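Local coordinates for protein 3'-5' exonuclease crn-4 (Caenorhabditis elegans, PDB 5DK5) that digests RNA and DNA from their 3' ends as a metal-dependent DEDDh exonuclease and takes part in apoptotic DNA degradation, at residues T20-D25 / Q103-T108; V47-P52 / T200-M205; A117-S122 / L196-I201; L151-T156 / V214-T219. One frame throughout, in Å; residues are numbered along the deposited sequence.

Contact 1: residues T20-D25 / Q103-T108; sequences TLLILD and QQWLIT
Leu22 meets Leu106 and Trp105 through one methyl, and every approach within 4.5 Å between 20-25 and 103-108 is made by it. Leu22 CD1 lies 3.7 Å from Leu106 CD2, a normal van der Waals distance, and the two leucine side chains run at a slant to one another. The same carbon sits 4.4 Å from Trp105 CZ3, on the six-membered part of the indole, in an approach that is looser and oblique to the ring plane. All of it is apolar; the summed buried surface is 94 Å².

The reach is set by the side chains, because the nearest backbone points, the CA atoms of Leu22 and Leu106, are 10.2 Å apart. Trp105 turns its indole toward the strand, CG anti to the backbone N (chi1 -178°), and this ring also meets Phe62 with the planes at about 50°. Leu106 additionally touches Leu111, just beyond the helix. On the strand, Leu22 is packed against Ile46 and Ala48 on one neighbouring strand and Phe116 and Phe118 on the other, while its backbone bonds to Ala117 and Val119.

Ile23, the next residue, packs on helix 191-207 instead, so consecutive side chains serve different helices. Helix 95-109 over strand 20-28, the strand that brings Asp25 to the magnesium site, is the layered arrangement of the RNase H-like exonuclease fold.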
loop_
_atom_site.group_PDB
_atom_site.type_symbol
_atom_site.label_atom_id
_atom_site.label_comp_id
_atom_site.label_asym_id
_atom_site.label_seq_id
_atom_site.Cartn_x
_atom_site.Cartn_y
_atom_site.Cartn_z
ATOM N N THR B 20 32.621 5.874 -19.937
ATOM C CA THR B 20 31.358 5.153 -19.815
ATOM C C THR B 20 30.349 5.942 -18.987
ATOM O O THR B 20 30.676 6.463 -17.921
ATOM C CB THR B 20 31.557 3.770 -19.164
ATOM O OG1 THR B 20 32.549 3.034 -19.887
ATOM C CG2 THR B 20 30.252 2.979 -19.153
ATOM N N LEU B 21 29.122 6.024 -19.495
ATOM C CA LEU B 21 28.016 6.642 -18.773
ATOM C C LEU B 21 26.856 5.660 -18.643
ATOM O O LEU B 21 26.367 5.121 -19.636
ATOM C CB LEU B 21 27.550 7.916 -19.480
ATOM C CG LEU B 21 28.556 9.067 -19.543
ATOM C CD1 LEU B 21 27.994 10.207 -20.372
ATOM C CD2 LEU B 21 28.923 9.551 -18.145
ATOM N N LEU B 22 26.422 5.437 -17.407
ATOM C CA LEU B 22 25.331 4.514 -17.124
ATOM C C LEU B 22 24.046 5.283 -16.864
ATOM O O LEU B 22 23.905 5.936 -15.835
ATOM C CB LEU B 22 25.668 3.635 -15.919
ATOM C CG LEU B 22 26.955 2.812 -16.017
ATOM C CD1 LEU B 22 27.172 2.020 -14.738
ATOM C CD2 LEU B 22 26.926 1.883 -17.225
ATOM N N ILE B 23 23.108 5.206 -17.800
ATOM C CA ILE B 23 21.828 5.874 -17.633
ATOM C C ILE B 23 20.978 5.069 -16.651
ATOM O O ILE B 23 20.523 3.973 -16.970
ATOM C CB ILE B 23 21.086 6.036 -18.973
ATOM C CG1 ILE B 23 21.869 6.954 -19.914
ATOM C CG2 ILE B 23 19.689 6.608 -18.754
ATOM C CD1 ILE B 23 22.939 6.252 -20.727
ATOM N N LEU B 24 20.773 5.625 -15.461
ATOM C CA LEU B 24 20.112 4.917 -14.369
ATOM C C LEU B 24 18.672 5.382 -14.173
ATOM O O LEU B 24 18.360 6.558 -14.362
ATOM C CB LEU B 24 20.909 5.109 -13.076
ATOM C CG LEU B 24 20.314 4.549 -11.783
ATOM C CD1 LEU B 24 21.430 4.066 -10.872
ATOM C CD2 LEU B 24 19.473 5.595 -11.065
ATOM N N ASP B 25 17.801 4.455 -13.782
ATOM C CA ASP B 25 16.398 4.772 -13.538
ATOM C C ASP B 25 15.771 3.857 -12.489
ATOM O O ASP B 25 15.827 2.632 -12.604
ATOM C CB ASP B 25 15.593 4.674 -14.831
ATOM C CG ASP B 25 14.137 5.045 -14.636
ATOM O OD1 ASP B 25 13.346 4.179 -14.208
ATOM O OD2 ASP B 25 13.784 6.208 -14.909
ATOM N N GLN B 103 25.980 -4.666 -8.036
ATOM C CA GLN B 103 27.395 -4.446 -7.762
ATOM C C GLN B 103 28.267 -5.442 -8.519
ATOM O O GLN B 103 29.308 -5.076 -9.067
ATOM C CB GLN B 103 27.673 -4.542 -6.263
ATOM C CG GLN B 103 27.097 -3.393 -5.458
ATOM C CD GLN B 103 27.561 -3.404 -4.020
ATOM O OE1 GLN B 103 27.165 -4.264 -3.233
ATOM N NE2 GLN B 103 28.412 -2.449 -3.667
ATOM N N GLN B 104 27.843 -6.702 -8.549
ATOM C CA GLN B 104 28.573 -7.727 -9.283
ATOM C C GLN B 104 28.570 -7.426 -10.779
ATOM O O GLN B 104 29.557 -7.671 -11.473
ATOM C CB GLN B 104 27.969 -9.108 -9.019
ATOM C CG GLN B 104 28.677 -10.241 -9.744
ATOM C CD GLN B 104 30.153 -10.299 -9.420
ATOM O OE1 GLN B 104 30.546 -10.230 -8.255
ATOM N NE2 GLN B 104 30.983 -10.409 -10.449
ATOM N N TRP B 105 27.454 -6.893 -11.263
ATOM C CA TRP B 105 27.317 -6.523 -12.667
ATOM C C TRP B 105 28.366 -5.489 -13.064
ATOM O O TRP B 105 28.956 -5.577 -14.140
ATOM C CB TRP B 105 25.908 -5.986 -12.928
ATOM C CG TRP B 105 25.630 -5.617 -14.354
ATOM C CD1 TRP B 105 25.504 -6.469 -15.412
ATOM C CD2 TRP B 105 25.418 -4.298 -14.872
ATOM N NE1 TRP B 105 25.234 -5.761 -16.558
ATOM C CE2 TRP B 105 25.175 -4.427 -16.254
ATOM C CE3 TRP B 105 25.412 -3.020 -14.302
ATOM C CZ2 TRP B 105 24.930 -3.327 -17.075
ATOM C CZ3 TRP B 105 25.171 -1.930 -15.119
ATOM C CH2 TRP B 105 24.934 -2.090 -16.491
ATOM N N LEU B 106 28.602 -4.513 -12.192
ATOM C CA LEU B 106 29.635 -3.511 -12.430
ATOM C C LEU B 106 31.011 -4.162 -12.516
ATOM O O LEU B 106 31.824 -3.804 -13.370
ATOM C CB LEU B 106 29.629 -2.452 -11.325
ATOM C CG LEU B 106 28.374 -1.583 -11.205
ATOM C CD1 LEU B 106 28.472 -0.690 -9.981
ATOM C CD2 LEU B 106 28.165 -0.747 -12.461
ATOM N N ILE B 107 31.267 -5.119 -11.630
ATOM C CA ILE B 107 32.542 -5.828 -11.625
ATOM C C ILE B 107 32.689 -6.663 -12.892
ATOM O O ILE B 107 33.753 -6.675 -13.511
ATOM C CB ILE B 107 32.686 -6.735 -10.383
ATOM C CG1 ILE B 107 32.669 -5.878 -9.116
ATOM C CG2 ILE B 107 33.982 -7.560 -10.454
ATOM C CD1 ILE B 107 32.784 -6.662 -7.825
ATOM N N THR B 108 31.618 -7.356 -13.272
ATOM C CA THR B 108 31.635 -8.195 -14.463
ATOM C C THR B 108 31.944 -7.376 -15.711
ATOM O O THR B 108 32.632 -7.848 -16.614
ATOM C CB THR B 108 30.293 -8.925 -14.658
ATOM O OG1 THR B 108 29.987 -9.688 -13.485
ATOM C CG2 THR B 108 30.355 -9.863 -15.858
#

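Contact 2: residues V47-P52 / T200-M205; sequences VAYDVP and TILQRM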
loop_
_atom_site.group_PDB
_atom_site.type_symbol
_atom_site.label_atom_id
_atom_site.label_comp_id
_atom_site.label_asym_id
_atom_site.label_seq_id
_atom_site.Cartn_x
_atom_site.Cartn_y
_atom_site.Cartn_z
ATOM N N VAL B 47 21.171 1.375 -18.556
ATOM C CA VAL B 47 21.706 1.144 -19.892
ATOM C C VAL B 47 23.014 1.917 -20.034
ATOM O O VAL B 47 23.131 3.052 -19.570
ATOM C CB VAL B 47 20.716 1.565 -21.003
ATOM C CG1 VAL B 47 20.435 3.058 -20.949
ATOM C CG2 VAL B 47 21.252 1.169 -22.374
ATOM N N ALA B 48 23.996 1.290 -20.673
ATOM C CA ALA B 48 25.326 1.872 -20.788
ATOM C C ALA B 48 25.465 2.693 -22.066
ATOM O O ALA B 48 24.909 2.341 -23.106
ATOM C CB ALA B 48 26.377 0.779 -20.745
ATOM N N TYR B 49 26.206 3.793 -21.972
ATOM C CA TYR B 49 26.524 4.620 -23.132
ATOM C C TYR B 49 28.032 4.738 -23.302
ATOM O O TYR B 49 28.741 5.151 -22.384
ATOM C CB TYR B 49 25.898 6.007 -22.999
ATOM C CG TYR B 49 26.304 6.961 -24.097
ATOM C CD1 TYR B 49 25.800 6.825 -25.384
ATOM C CD2 TYR B 49 27.189 8.000 -23.848
ATOM C CE1 TYR B 49 26.170 7.695 -26.392
ATOM C CE2 TYR B 49 27.562 8.875 -24.850
ATOM C CZ TYR B 49 27.050 8.718 -26.118
ATOM O OH TYR B 49 27.417 9.585 -27.116
ATOM N N ASP B 50 28.511 4.366 -24.485
ATOM C CA ASP B 50 29.931 4.433 -24.809
ATOM C C ASP B 50 30.262 5.836 -25.310
ATOM O O ASP B 50 29.864 6.220 -26.410
ATOM C CB ASP B 50 30.281 3.371 -25.856
ATOM C CG ASP B 50 31.776 3.259 -26.112
ATOM O OD1 ASP B 50 32.436 4.295 -26.324
ATOM O OD2 ASP B 50 32.294 2.123 -26.108
ATOM N N VAL B 51 30.989 6.599 -24.499
ATOM C CA VAL B 51 31.237 8.004 -24.806
ATOM C C VAL B 51 32.205 8.186 -25.981
ATOM O O VAL B 51 31.886 8.909 -26.920
ATOM C CB VAL B 51 31.771 8.767 -23.568
ATOM C CG1 VAL B 51 32.174 10.195 -23.937
ATOM C CG2 VAL B 51 30.728 8.776 -22.466
ATOM N N PRO B 52 33.386 7.540 -25.937
ATOM C CA PRO B 52 34.308 7.733 -27.064
ATOM C C PRO B 52 33.738 7.293 -28.411
ATOM O O PRO B 52 33.924 7.990 -29.408
ATOM C CB PRO B 52 35.510 6.860 -26.690
ATOM C CG PRO B 52 35.443 6.721 -25.226
ATOM C CD PRO B 52 33.993 6.705 -24.884
ATOM N N THR B 200 19.096 8.399 -25.436
ATOM C CA THR B 200 18.983 9.005 -26.757
ATOM C C THR B 200 19.096 10.524 -26.656
ATOM O O THR B 200 19.731 11.164 -27.494
ATOM C CB THR B 200 17.654 8.632 -27.435
ATOM O OG1 THR B 200 17.520 7.206 -27.467
ATOM C CG2 THR B 200 17.596 9.174 -28.857
ATOM N N ILE B 201 18.476 11.092 -25.628
ATOM C CA ILE B 201 18.594 12.519 -25.357
ATOM C C ILE B 201 20.052 12.868 -25.083
ATOM O O ILE B 201 20.589 13.818 -25.652
ATOM C CB ILE B 201 17.722 12.944 -24.157
ATOM C CG1 ILE B 201 16.239 12.841 -24.518
ATOM C CG2 ILE B 201 18.035 14.379 -23.727
ATOM C CD1 ILE B 201 15.318 12.812 -23.315
ATOM N N LEU B 202 20.682 12.088 -24.209
ATOM C CA LEU B 202 22.084 12.283 -23.860
ATOM C C LEU B 202 22.961 12.280 -25.106
ATOM O O LEU B 202 23.835 13.129 -25.263
ATOM C CB LEU B 202 22.545 11.193 -22.888
ATOM C CG LEU B 202 24.040 11.129 -22.565
ATOM C CD1 LEU B 202 24.503 12.395 -21.868
ATOM C CD2 LEU B 202 24.340 9.909 -21.713
ATOM N N GLN B 203 22.712 11.321 -25.992
ATOM C CA GLN B 203 23.474 11.191 -27.228
ATOM C C GLN B 203 23.282 12.411 -28.121
ATOM O O GLN B 203 24.249 13.029 -28.564
ATOM C CB GLN B 203 23.056 9.924 -27.977
ATOM C CG GLN B 203 23.867 9.635 -29.230
ATOM C CD GLN B 203 23.467 8.331 -29.890
ATOM O OE1 GLN B 203 22.283 8.060 -30.093
ATOM N NE2 GLN B 203 24.456 7.509 -30.223
ATOM N N ARG B 204 22.022 12.751 -28.379
ATOM C CA ARG B 204 21.690 13.889 -29.229
ATOM C C ARG B 204 22.270 15.182 -28.673
ATOM O O ARG B 204 22.685 16.060 -29.429
ATOM C CB ARG B 204 20.171 14.018 -29.379
ATOM C CG ARG B 204 19.704 15.265 -30.128
ATOM C CD ARG B 204 20.227 15.312 -31.555
ATOM N NE ARG B 204 19.617 14.286 -32.397
ATOM C CZ ARG B 204 18.462 14.425 -33.041
ATOM N NH1 ARG B 204 17.765 15.552 -32.953
ATOM N NH2 ARG B 204 17.997 13.427 -33.780
ATOM N N MET B 205 22.297 15.296 -27.350
ATOM C CA MET B 205 22.779 16.510 -26.709
ATOM C C MET B 205 24.253 16.772 -27.011
ATOM O O MET B 205 24.615 17.890 -27.375
ATOM C CB MET B 205 22.557 16.441 -25.197
ATOM C CG MET B 205 21.149 16.834 -24.780
ATOM S SD MET B 205 20.841 16.681 -23.010
ATOM C CE MET B 205 21.998 17.878 -22.347
#
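Tyr49, Leu202 and Gln203 all place CG anti to their own backbone N (chi1 174°, 172° and -176°), and these torsions send the phenol across from the strand while the two helix side chains reach to meet it. The CA atoms of Tyr49 and Gln203, the nearest across the pair, are 8.3 Å apart, and the side chains bridge that distance.

Two parts of the phenol are used. Near its root, Tyr49 CD2 is 4.0 Å from Leu202 CD2, the leucine methyl approaching obliquely. Further out, the aliphatic start of Gln203 runs past the phenol at about a right angle: Tyr49 CE1 is 4.1 Å from Gln203 CB, and Tyr49 OH is 4.1 Å from Gln203 CG. The glutamine carboxamide stands perpendicular to the ring plane, so the amide is not stacked flat on the ring.

The polar ends are held from outside, by one residue. Tyr49 OH is hydrogen-bonded to Asp54 OD1, and Gln203 NE2 makes a weak bond to Asp54 O, so the turn before strand 55-65 ties together groups from strand and helix. A leucine in place of Tyr49 would probably leave Asp54 OD1 without its hydroxyl partner and open a gap beside the methylenes of Gln203.

Ile56 closes in on both Tyr49 and Gln203. Helix 191-207 thus lies across the strands 41-50 and 55-65 of the mixed sheet, the helix-on-sheet layering expected of an RNase H-like exonuclease core.

Contact 3: residues A117-S122 / L196-I201; sequences AFVCDS and LNIATI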
loop_
_atom_site.group_PDB
_atom_site.type_symbol
_atom_site.label_atom_id
_atom_site.label_comp_id
_atom_site.label_asym_id
_atom_site.label_seq_id
_atom_site.Cartn_x
_atom_site.Cartn_y
_atom_site.Cartn_z
ATOM N N ALA B 117 30.212 7.314 -14.612
ATOM C CA ALA B 117 29.251 8.102 -13.845
ATOM C C ALA B 117 27.825 7.791 -14.275
ATOM O O ALA B 117 27.570 7.461 -15.434
ATOM C CB ALA B 117 29.537 9.584 -14.005
ATOM N N PHE B 118 26.897 7.899 -13.328
ATOM C CA PHE B 118 25.492 7.651 -13.610
ATOM C C PHE B 118 24.810 8.908 -14.135
ATOM O O PHE B 118 25.129 10.020 -13.716
ATOM C CB PHE B 118 24.775 7.141 -12.357
ATOM C CG PHE B 118 25.181 5.755 -11.956
ATOM C CD1 PHE B 118 24.607 4.651 -12.560
ATOM C CD2 PHE B 118 26.143 5.555 -10.981
ATOM C CE1 PHE B 118 24.982 3.373 -12.197
ATOM C CE2 PHE B 118 26.523 4.280 -10.615
ATOM C CZ PHE B 118 25.942 3.188 -11.224
ATOM N N VAL B 119 23.877 8.713 -15.061
ATOM C CA VAL B 119 23.095 9.802 -15.632
ATOM C C VAL B 119 21.620 9.595 -15.313
ATOM O O VAL B 119 21.095 8.489 -15.459
ATOM C CB VAL B 119 23.284 9.893 -17.156
ATOM C CG1 VAL B 119 22.496 11.064 -17.729
ATOM C CG2 VAL B 119 24.765 10.019 -17.499
ATOM N N CYS B 120 20.960 10.662 -14.875
ATOM C CA CYS B 120 19.538 10.617 -14.554
ATOM C C CYS B 120 18.856 11.858 -15.116
ATOM O O CYS B 120 19.523 12.824 -15.489
ATOM C CB CYS B 120 19.327 10.522 -13.041
ATOM S SG CYS B 120 20.154 9.114 -12.260
ATOM N N ASP B 121 17.529 11.830 -15.181
ATOM C CA ASP B 121 16.773 12.957 -15.716
ATOM C C ASP B 121 16.436 13.969 -14.622
ATOM O O ASP B 121 15.885 15.031 -14.901
ATOM C CB ASP B 121 15.496 12.466 -16.398
ATOM C CG ASP B 121 14.505 11.860 -15.427
ATOM O OD1 ASP B 121 14.931 11.339 -14.375
ATOM O OD2 ASP B 121 13.294 11.902 -15.723
ATOM N N SER B 122 16.774 13.638 -13.379
ATOM C CA SER B 122 16.571 14.551 -12.259
ATOM C C SER B 122 17.357 14.076 -11.044
ATOM O O SER B 122 18.057 13.067 -11.101
ATOM C CB SER B 122 15.082 14.669 -11.909
ATOM O OG SER B 122 14.585 13.460 -11.361
ATOM N N LEU B 196 16.177 4.399 -22.041
ATOM C CA LEU B 196 16.417 4.533 -23.472
ATOM C C LEU B 196 16.186 5.966 -23.942
ATOM O O LEU B 196 16.946 6.485 -24.759
ATOM C CB LEU B 196 15.519 3.570 -24.252
ATOM C CG LEU B 196 15.812 2.079 -24.063
ATOM C CD1 LEU B 196 14.739 1.234 -24.734
ATOM C CD2 LEU B 196 17.189 1.710 -24.594
ATOM N N ASN B 197 15.140 6.603 -23.427
ATOM C CA ASN B 197 14.846 7.987 -23.782
ATOM C C ASN B 197 15.944 8.931 -23.307
ATOM O O ASN B 197 16.392 9.798 -24.054
ATOM C CB ASN B 197 13.500 8.421 -23.199
ATOM C CG ASN B 197 12.329 7.989 -24.058
ATOM O OD1 ASN B 197 12.140 8.494 -25.166
ATOM N ND2 ASN B 197 11.529 7.057 -23.550
ATOM N N ILE B 198 16.376 8.755 -22.063
ATOM C CA ILE B 198 17.436 9.581 -21.499
ATOM C C ILE B 198 18.737 9.370 -22.268
ATOM O O ILE B 198 19.478 10.320 -22.523
ATOM C CB ILE B 198 17.657 9.270 -20.003
ATOM C CG1 ILE B 198 16.437 9.702 -19.188
ATOM C CG2 ILE B 198 18.903 9.983 -19.474
ATOM C CD1 ILE B 198 16.421 9.175 -17.762
ATOM N N ALA B 199 19.006 8.120 -22.633
ATOM C CA ALA B 199 20.216 7.780 -23.373
ATOM C C ALA B 199 20.229 8.449 -24.744
ATOM O O ALA B 199 21.247 8.998 -25.165
ATOM C CB ALA B 199 20.338 6.274 -23.520
ATOM N N THR B 200 19.096 8.399 -25.436
ATOM C CA THR B 200 18.983 9.005 -26.757
ATOM C C THR B 200 19.096 10.524 -26.656
ATOM O O THR B 200 19.731 11.164 -27.494
ATOM C CB THR B 200 17.654 8.632 -27.435
ATOM O OG1 THR B 200 17.520 7.206 -27.467
ATOM C CG2 THR B 200 17.596 9.174 -28.857
ATOM N N ILE B 201 18.476 11.092 -25.628
ATOM C CA ILE B 201 18.594 12.519 -25.357
ATOM C C ILE B 201 20.052 12.868 -25.083
ATOM O O ILE B 201 20.589 13.818 -25.652
ATOM C CB ILE B 201 17.722 12.944 -24.157
ATOM C CG1 ILE B 201 16.239 12.841 -24.518
ATOM C CG2 ILE B 201 18.035 14.379 -23.727
ATOM C CD1 ILE B 201 15.318 12.812 -23.315
#
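Ile198 is the helix residue that meets Val119 and Asp121, and the helical turn that holds it begins at Leu196. There the carbonyl oxygen accepts two bonds from Thr200, through N and through OG1, which arrive on opposite faces of its plane; Thr200 OG1 stands 2.9 Å from Leu196 O. Asn197 is held by its amide, ND2 bonded to Ile185 O and OD1 to Asn177 ND2.

Ile198 follows, its two branches parted by a chi1 of -67° that sets CG2 anti to the backbone N and CG1 anti to the carbonyl carbon. CG2 goes to the strand, 4.1 Å from Val119 CG1. The longer branch crosses Asp121 nearly at a right angle: Ile198 CD1 is 3.7 Å from Asp121 CB and 3.9 Å from Asp121 N, so the methyl covers the turn where the strand ends.

This is the helix-to-sheet seam beside the active site of the DEDDh exonuclease fold, since the side chain of Ile198 lies about 5 Å from those of Asp25 and Asp194, both magnesium ligands. A bound MES molecule comes within about 4 Å of the Asp121 side chain, which also has a carboxylate oxygen close to one of Asp125. An alanine at Ile198 would probably leave Val119 CG1 and Asp121 CB without their partners and open a gap between the helix and the strand end.

Ala199 turns to strand 55-65, where it touches Ile56. Ile201, a turn on from Ile198, packs against Met176 and Asn177 of helix 172-179.

Contact 4: residues L151-T156 / V214-T219; sequences LYKIFT and VNELLT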
loop_
_atom_site.group_PDB
_atom_site.type_symbol
_atom_site.label_atom_id
_atom_site.label_comp_id
_atom_site.label_asym_id
_atom_site.label_seq_id
_atom_site.Cartn_x
_atom_site.Cartn_y
_atom_site.Cartn_z
ATOM N N LEU B 151 20.928 15.278 -16.045
ATOM C CA LEU B 151 20.881 15.614 -17.463
ATOM C C LEU B 151 19.967 16.803 -17.738
ATOM O O LEU B 151 20.199 17.566 -18.676
ATOM C CB LEU B 151 20.419 14.407 -18.281
ATOM C CG LEU B 151 20.653 14.510 -19.791
ATOM C CD1 LEU B 151 22.138 14.513 -20.108
ATOM C CD2 LEU B 151 19.961 13.374 -20.521
ATOM N N TYR B 152 18.927 16.957 -16.924
ATOM C CA TYR B 152 17.974 18.045 -17.110
ATOM C C TYR B 152 18.615 19.381 -16.761
ATOM O O TYR B 152 18.264 20.419 -17.322
ATOM C CB TYR B 152 16.726 17.831 -16.257
ATOM C CG TYR B 152 15.648 18.860 -16.507
ATOM C CD1 TYR B 152 14.819 18.763 -17.615
ATOM C CD2 TYR B 152 15.463 19.929 -15.640
ATOM C CE1 TYR B 152 13.834 19.700 -17.853
ATOM C CE2 TYR B 152 14.478 20.872 -15.871
ATOM C CZ TYR B 152 13.667 20.751 -16.978
ATOM O OH TYR B 152 12.685 21.686 -17.214
ATOM N N LYS B 153 19.551 19.345 -15.822
ATOM C CA LYS B 153 20.277 20.541 -15.429
ATOM C C LYS B 153 21.172 21.021 -16.569
ATOM O O LYS B 153 21.315 22.222 -16.795
ATOM C CB LYS B 153 21.110 20.270 -14.180
ATOM C CG LYS B 153 21.875 21.474 -13.672
ATOM C CD LYS B 153 22.670 21.112 -12.433
ATOM C CE LYS B 153 23.513 22.275 -11.949
ATOM N NZ LYS B 153 24.350 21.873 -10.796
ATOM N N ILE B 154 21.773 20.075 -17.283
ATOM C CA ILE B 154 22.587 20.400 -18.448
ATOM C C ILE B 154 21.686 20.909 -19.563
ATOM O O ILE B 154 22.035 21.843 -20.286
ATOM C CB ILE B 154 23.389 19.179 -18.941
ATOM C CG1 ILE B 154 24.239 18.615 -17.799
ATOM C CG2 ILE B 154 24.266 19.560 -20.138
ATOM C CD1 ILE B 154 24.984 17.354 -18.150
ATOM N N PHE B 155 20.520 20.285 -19.688
ATOM C CA PHE B 155 19.528 20.681 -20.677
ATOM C C PHE B 155 19.091 22.126 -20.464
ATOM O O PHE B 155 18.819 22.847 -21.423
ATOM C CB PHE B 155 18.326 19.742 -20.613
ATOM C CG PHE B 155 17.153 20.197 -21.428
ATOM C CD1 PHE B 155 17.202 20.170 -22.811
ATOM C CD2 PHE B 155 15.993 20.633 -20.810
ATOM C CE1 PHE B 155 16.119 20.583 -23.563
ATOM C CE2 PHE B 155 14.907 21.046 -21.556
ATOM C CZ PHE B 155 14.970 21.020 -22.935
ATOM N N THR B 156 19.024 22.542 -19.202
ATOM C CA THR B 156 18.700 23.924 -18.868
ATOM C C THR B 156 19.762 24.871 -19.421
ATOM O O THR B 156 19.438 25.896 -20.020
ATOM C CB THR B 156 18.580 24.121 -17.342
ATOM O OG1 THR B 156 17.443 23.401 -16.855
ATOM C CG2 THR B 156 18.424 25.598 -16.985
ATOM N N VAL B 214 29.619 15.376 -14.403
ATOM C CA VAL B 214 29.043 15.416 -13.061
ATOM C C VAL B 214 28.760 16.863 -12.660
ATOM O O VAL B 214 29.674 17.686 -12.602
ATOM C CB VAL B 214 29.987 14.761 -12.024
ATOM C CG1 VAL B 214 29.522 15.038 -10.593
ATOM C CG2 VAL B 214 30.096 13.258 -12.273
ATOM N N ASN B 215 27.491 17.164 -12.390
ATOM C CA ASN B 215 27.075 18.514 -12.018
ATOM C C ASN B 215 26.361 18.565 -10.666
ATOM O O ASN B 215 25.991 19.640 -10.194
ATOM C CB ASN B 215 26.172 19.106 -13.103
ATOM C CG ASN B 215 25.009 18.199 -13.456
ATOM O OD1 ASN B 215 24.775 17.180 -12.807
ATOM N ND2 ASN B 215 24.266 18.574 -14.490
ATOM N N GLU B 216 26.169 17.401 -10.051
ATOM C CA GLU B 216 25.555 17.323 -8.729
ATOM C C GLU B 216 26.295 16.334 -7.835
ATOM O O GLU B 216 26.695 15.256 -8.276
ATOM C CB GLU B 216 24.079 16.929 -8.841
ATOM C CG GLU B 216 23.192 18.036 -9.399
ATOM C CD GLU B 216 21.709 17.752 -9.230
ATOM O OE1 GLU B 216 21.357 16.673 -8.709
ATOM O OE2 GLU B 216 20.892 18.613 -9.619
ATOM N N LEU B 217 26.476 16.729 -6.576
ATOM C CA LEU B 217 27.139 15.904 -5.575
ATOM C C LEU B 217 26.261 15.796 -4.334
ATOM O O LEU B 217 25.468 16.693 -4.050
ATOM C CB LEU B 217 28.498 16.493 -5.194
ATOM C CG LEU B 217 29.436 16.907 -6.329
ATOM C CD1 LEU B 217 30.554 17.777 -5.781
ATOM C CD2 LEU B 217 30.004 15.690 -7.034
ATOM N N LEU B 218 26.407 14.697 -3.600
ATOM C CA LEU B 218 25.703 14.515 -2.337
ATOM C C LEU B 218 26.660 14.701 -1.165
ATOM O O LEU B 218 27.614 13.938 -1.001
ATOM C CB LEU B 218 25.049 13.133 -2.277
ATOM C CG LEU B 218 23.943 12.851 -3.299
ATOM C CD1 LEU B 218 23.275 11.518 -2.984
ATOM C CD2 LEU B 218 22.908 13.971 -3.340
ATOM N N THR B 219 26.395 15.728 -0.361
ATOM C CA THR B 219 27.232 16.064 0.788
ATOM C C THR B 219 26.445 15.920 2.087
ATOM O O THR B 219 25.218 15.833 2.072
ATOM C CB THR B 219 27.779 17.497 0.685
ATOM O OG1 THR B 219 26.689 18.427 0.647
ATOM C CG2 THR B 219 28.627 17.660 -0.569
#
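Lys153, in the first turn of helix 151-161, and Asn215, just before strand 216-219, bring the two backbones nearest, with CA atoms 7.9 Å apart; Asn215 and Glu216 together face Tyr148 as a classic beta bulge.

Lys153 runs fully extended, all four torsions near 180°, and this carries its amine to the bulge backbone. NZ donates to Asn215 O over 2.8 Å, with a C=O...N angle of 141° and a tilt of 32° out of the carbonyl plane. The lysine and asparagine side chains pass each other in opposite directions, so the amide lies along the methylenes: Asn215 ND2 is 3.6 Å from both Lys153 CB and Lys153 CD. From the neighbouring position Ile154 CG1 presses close, 3.3 Å from Asn215 ND2.

Asn150, just before the helix, takes three further polar atoms. Its N bonds Asn215 OD1, its ND2 bonds Glu216 OE2, and its OD1 receives Lys153 N, so one residue positions groups of both segments. Thr256 OG1, on strand 253-256, is a second partner of the lysine amine.

Lys153 NZ and Glu216 OE2 are 4.9 Å apart, too far for a direct ion pair, though the opposite charges would probably steady each other. The chemistry implies a directed polar join: a positive charge placed on neutral oxygens and a carboxylate on an amide, tying the helix start to the sheet.

All four contacts are buried, with Trp105, Gln203 and Lys153 their partly exposed members, and each sets a helix against the same mixed sheet. Contacts 1 and 3 meet where strands 20-28 and 116-120 run side by side, Leu22 O probably hydrogen-bonded to Val119 N (2.9 Å), but use different helices. Contacts 2 and 3 share helix 191-207; contact 4 touches both, chiefly through Leu151. Contacts 1 to 3 are mainly apolar across their segments. Ile198 of contact 3 packs about 5 Å from the side chains of Asp25 and Asp194, whereas Asp25, on contact 1's strand, does not touch its helix. Contact 4 alone has a hydrogen bond between its segments.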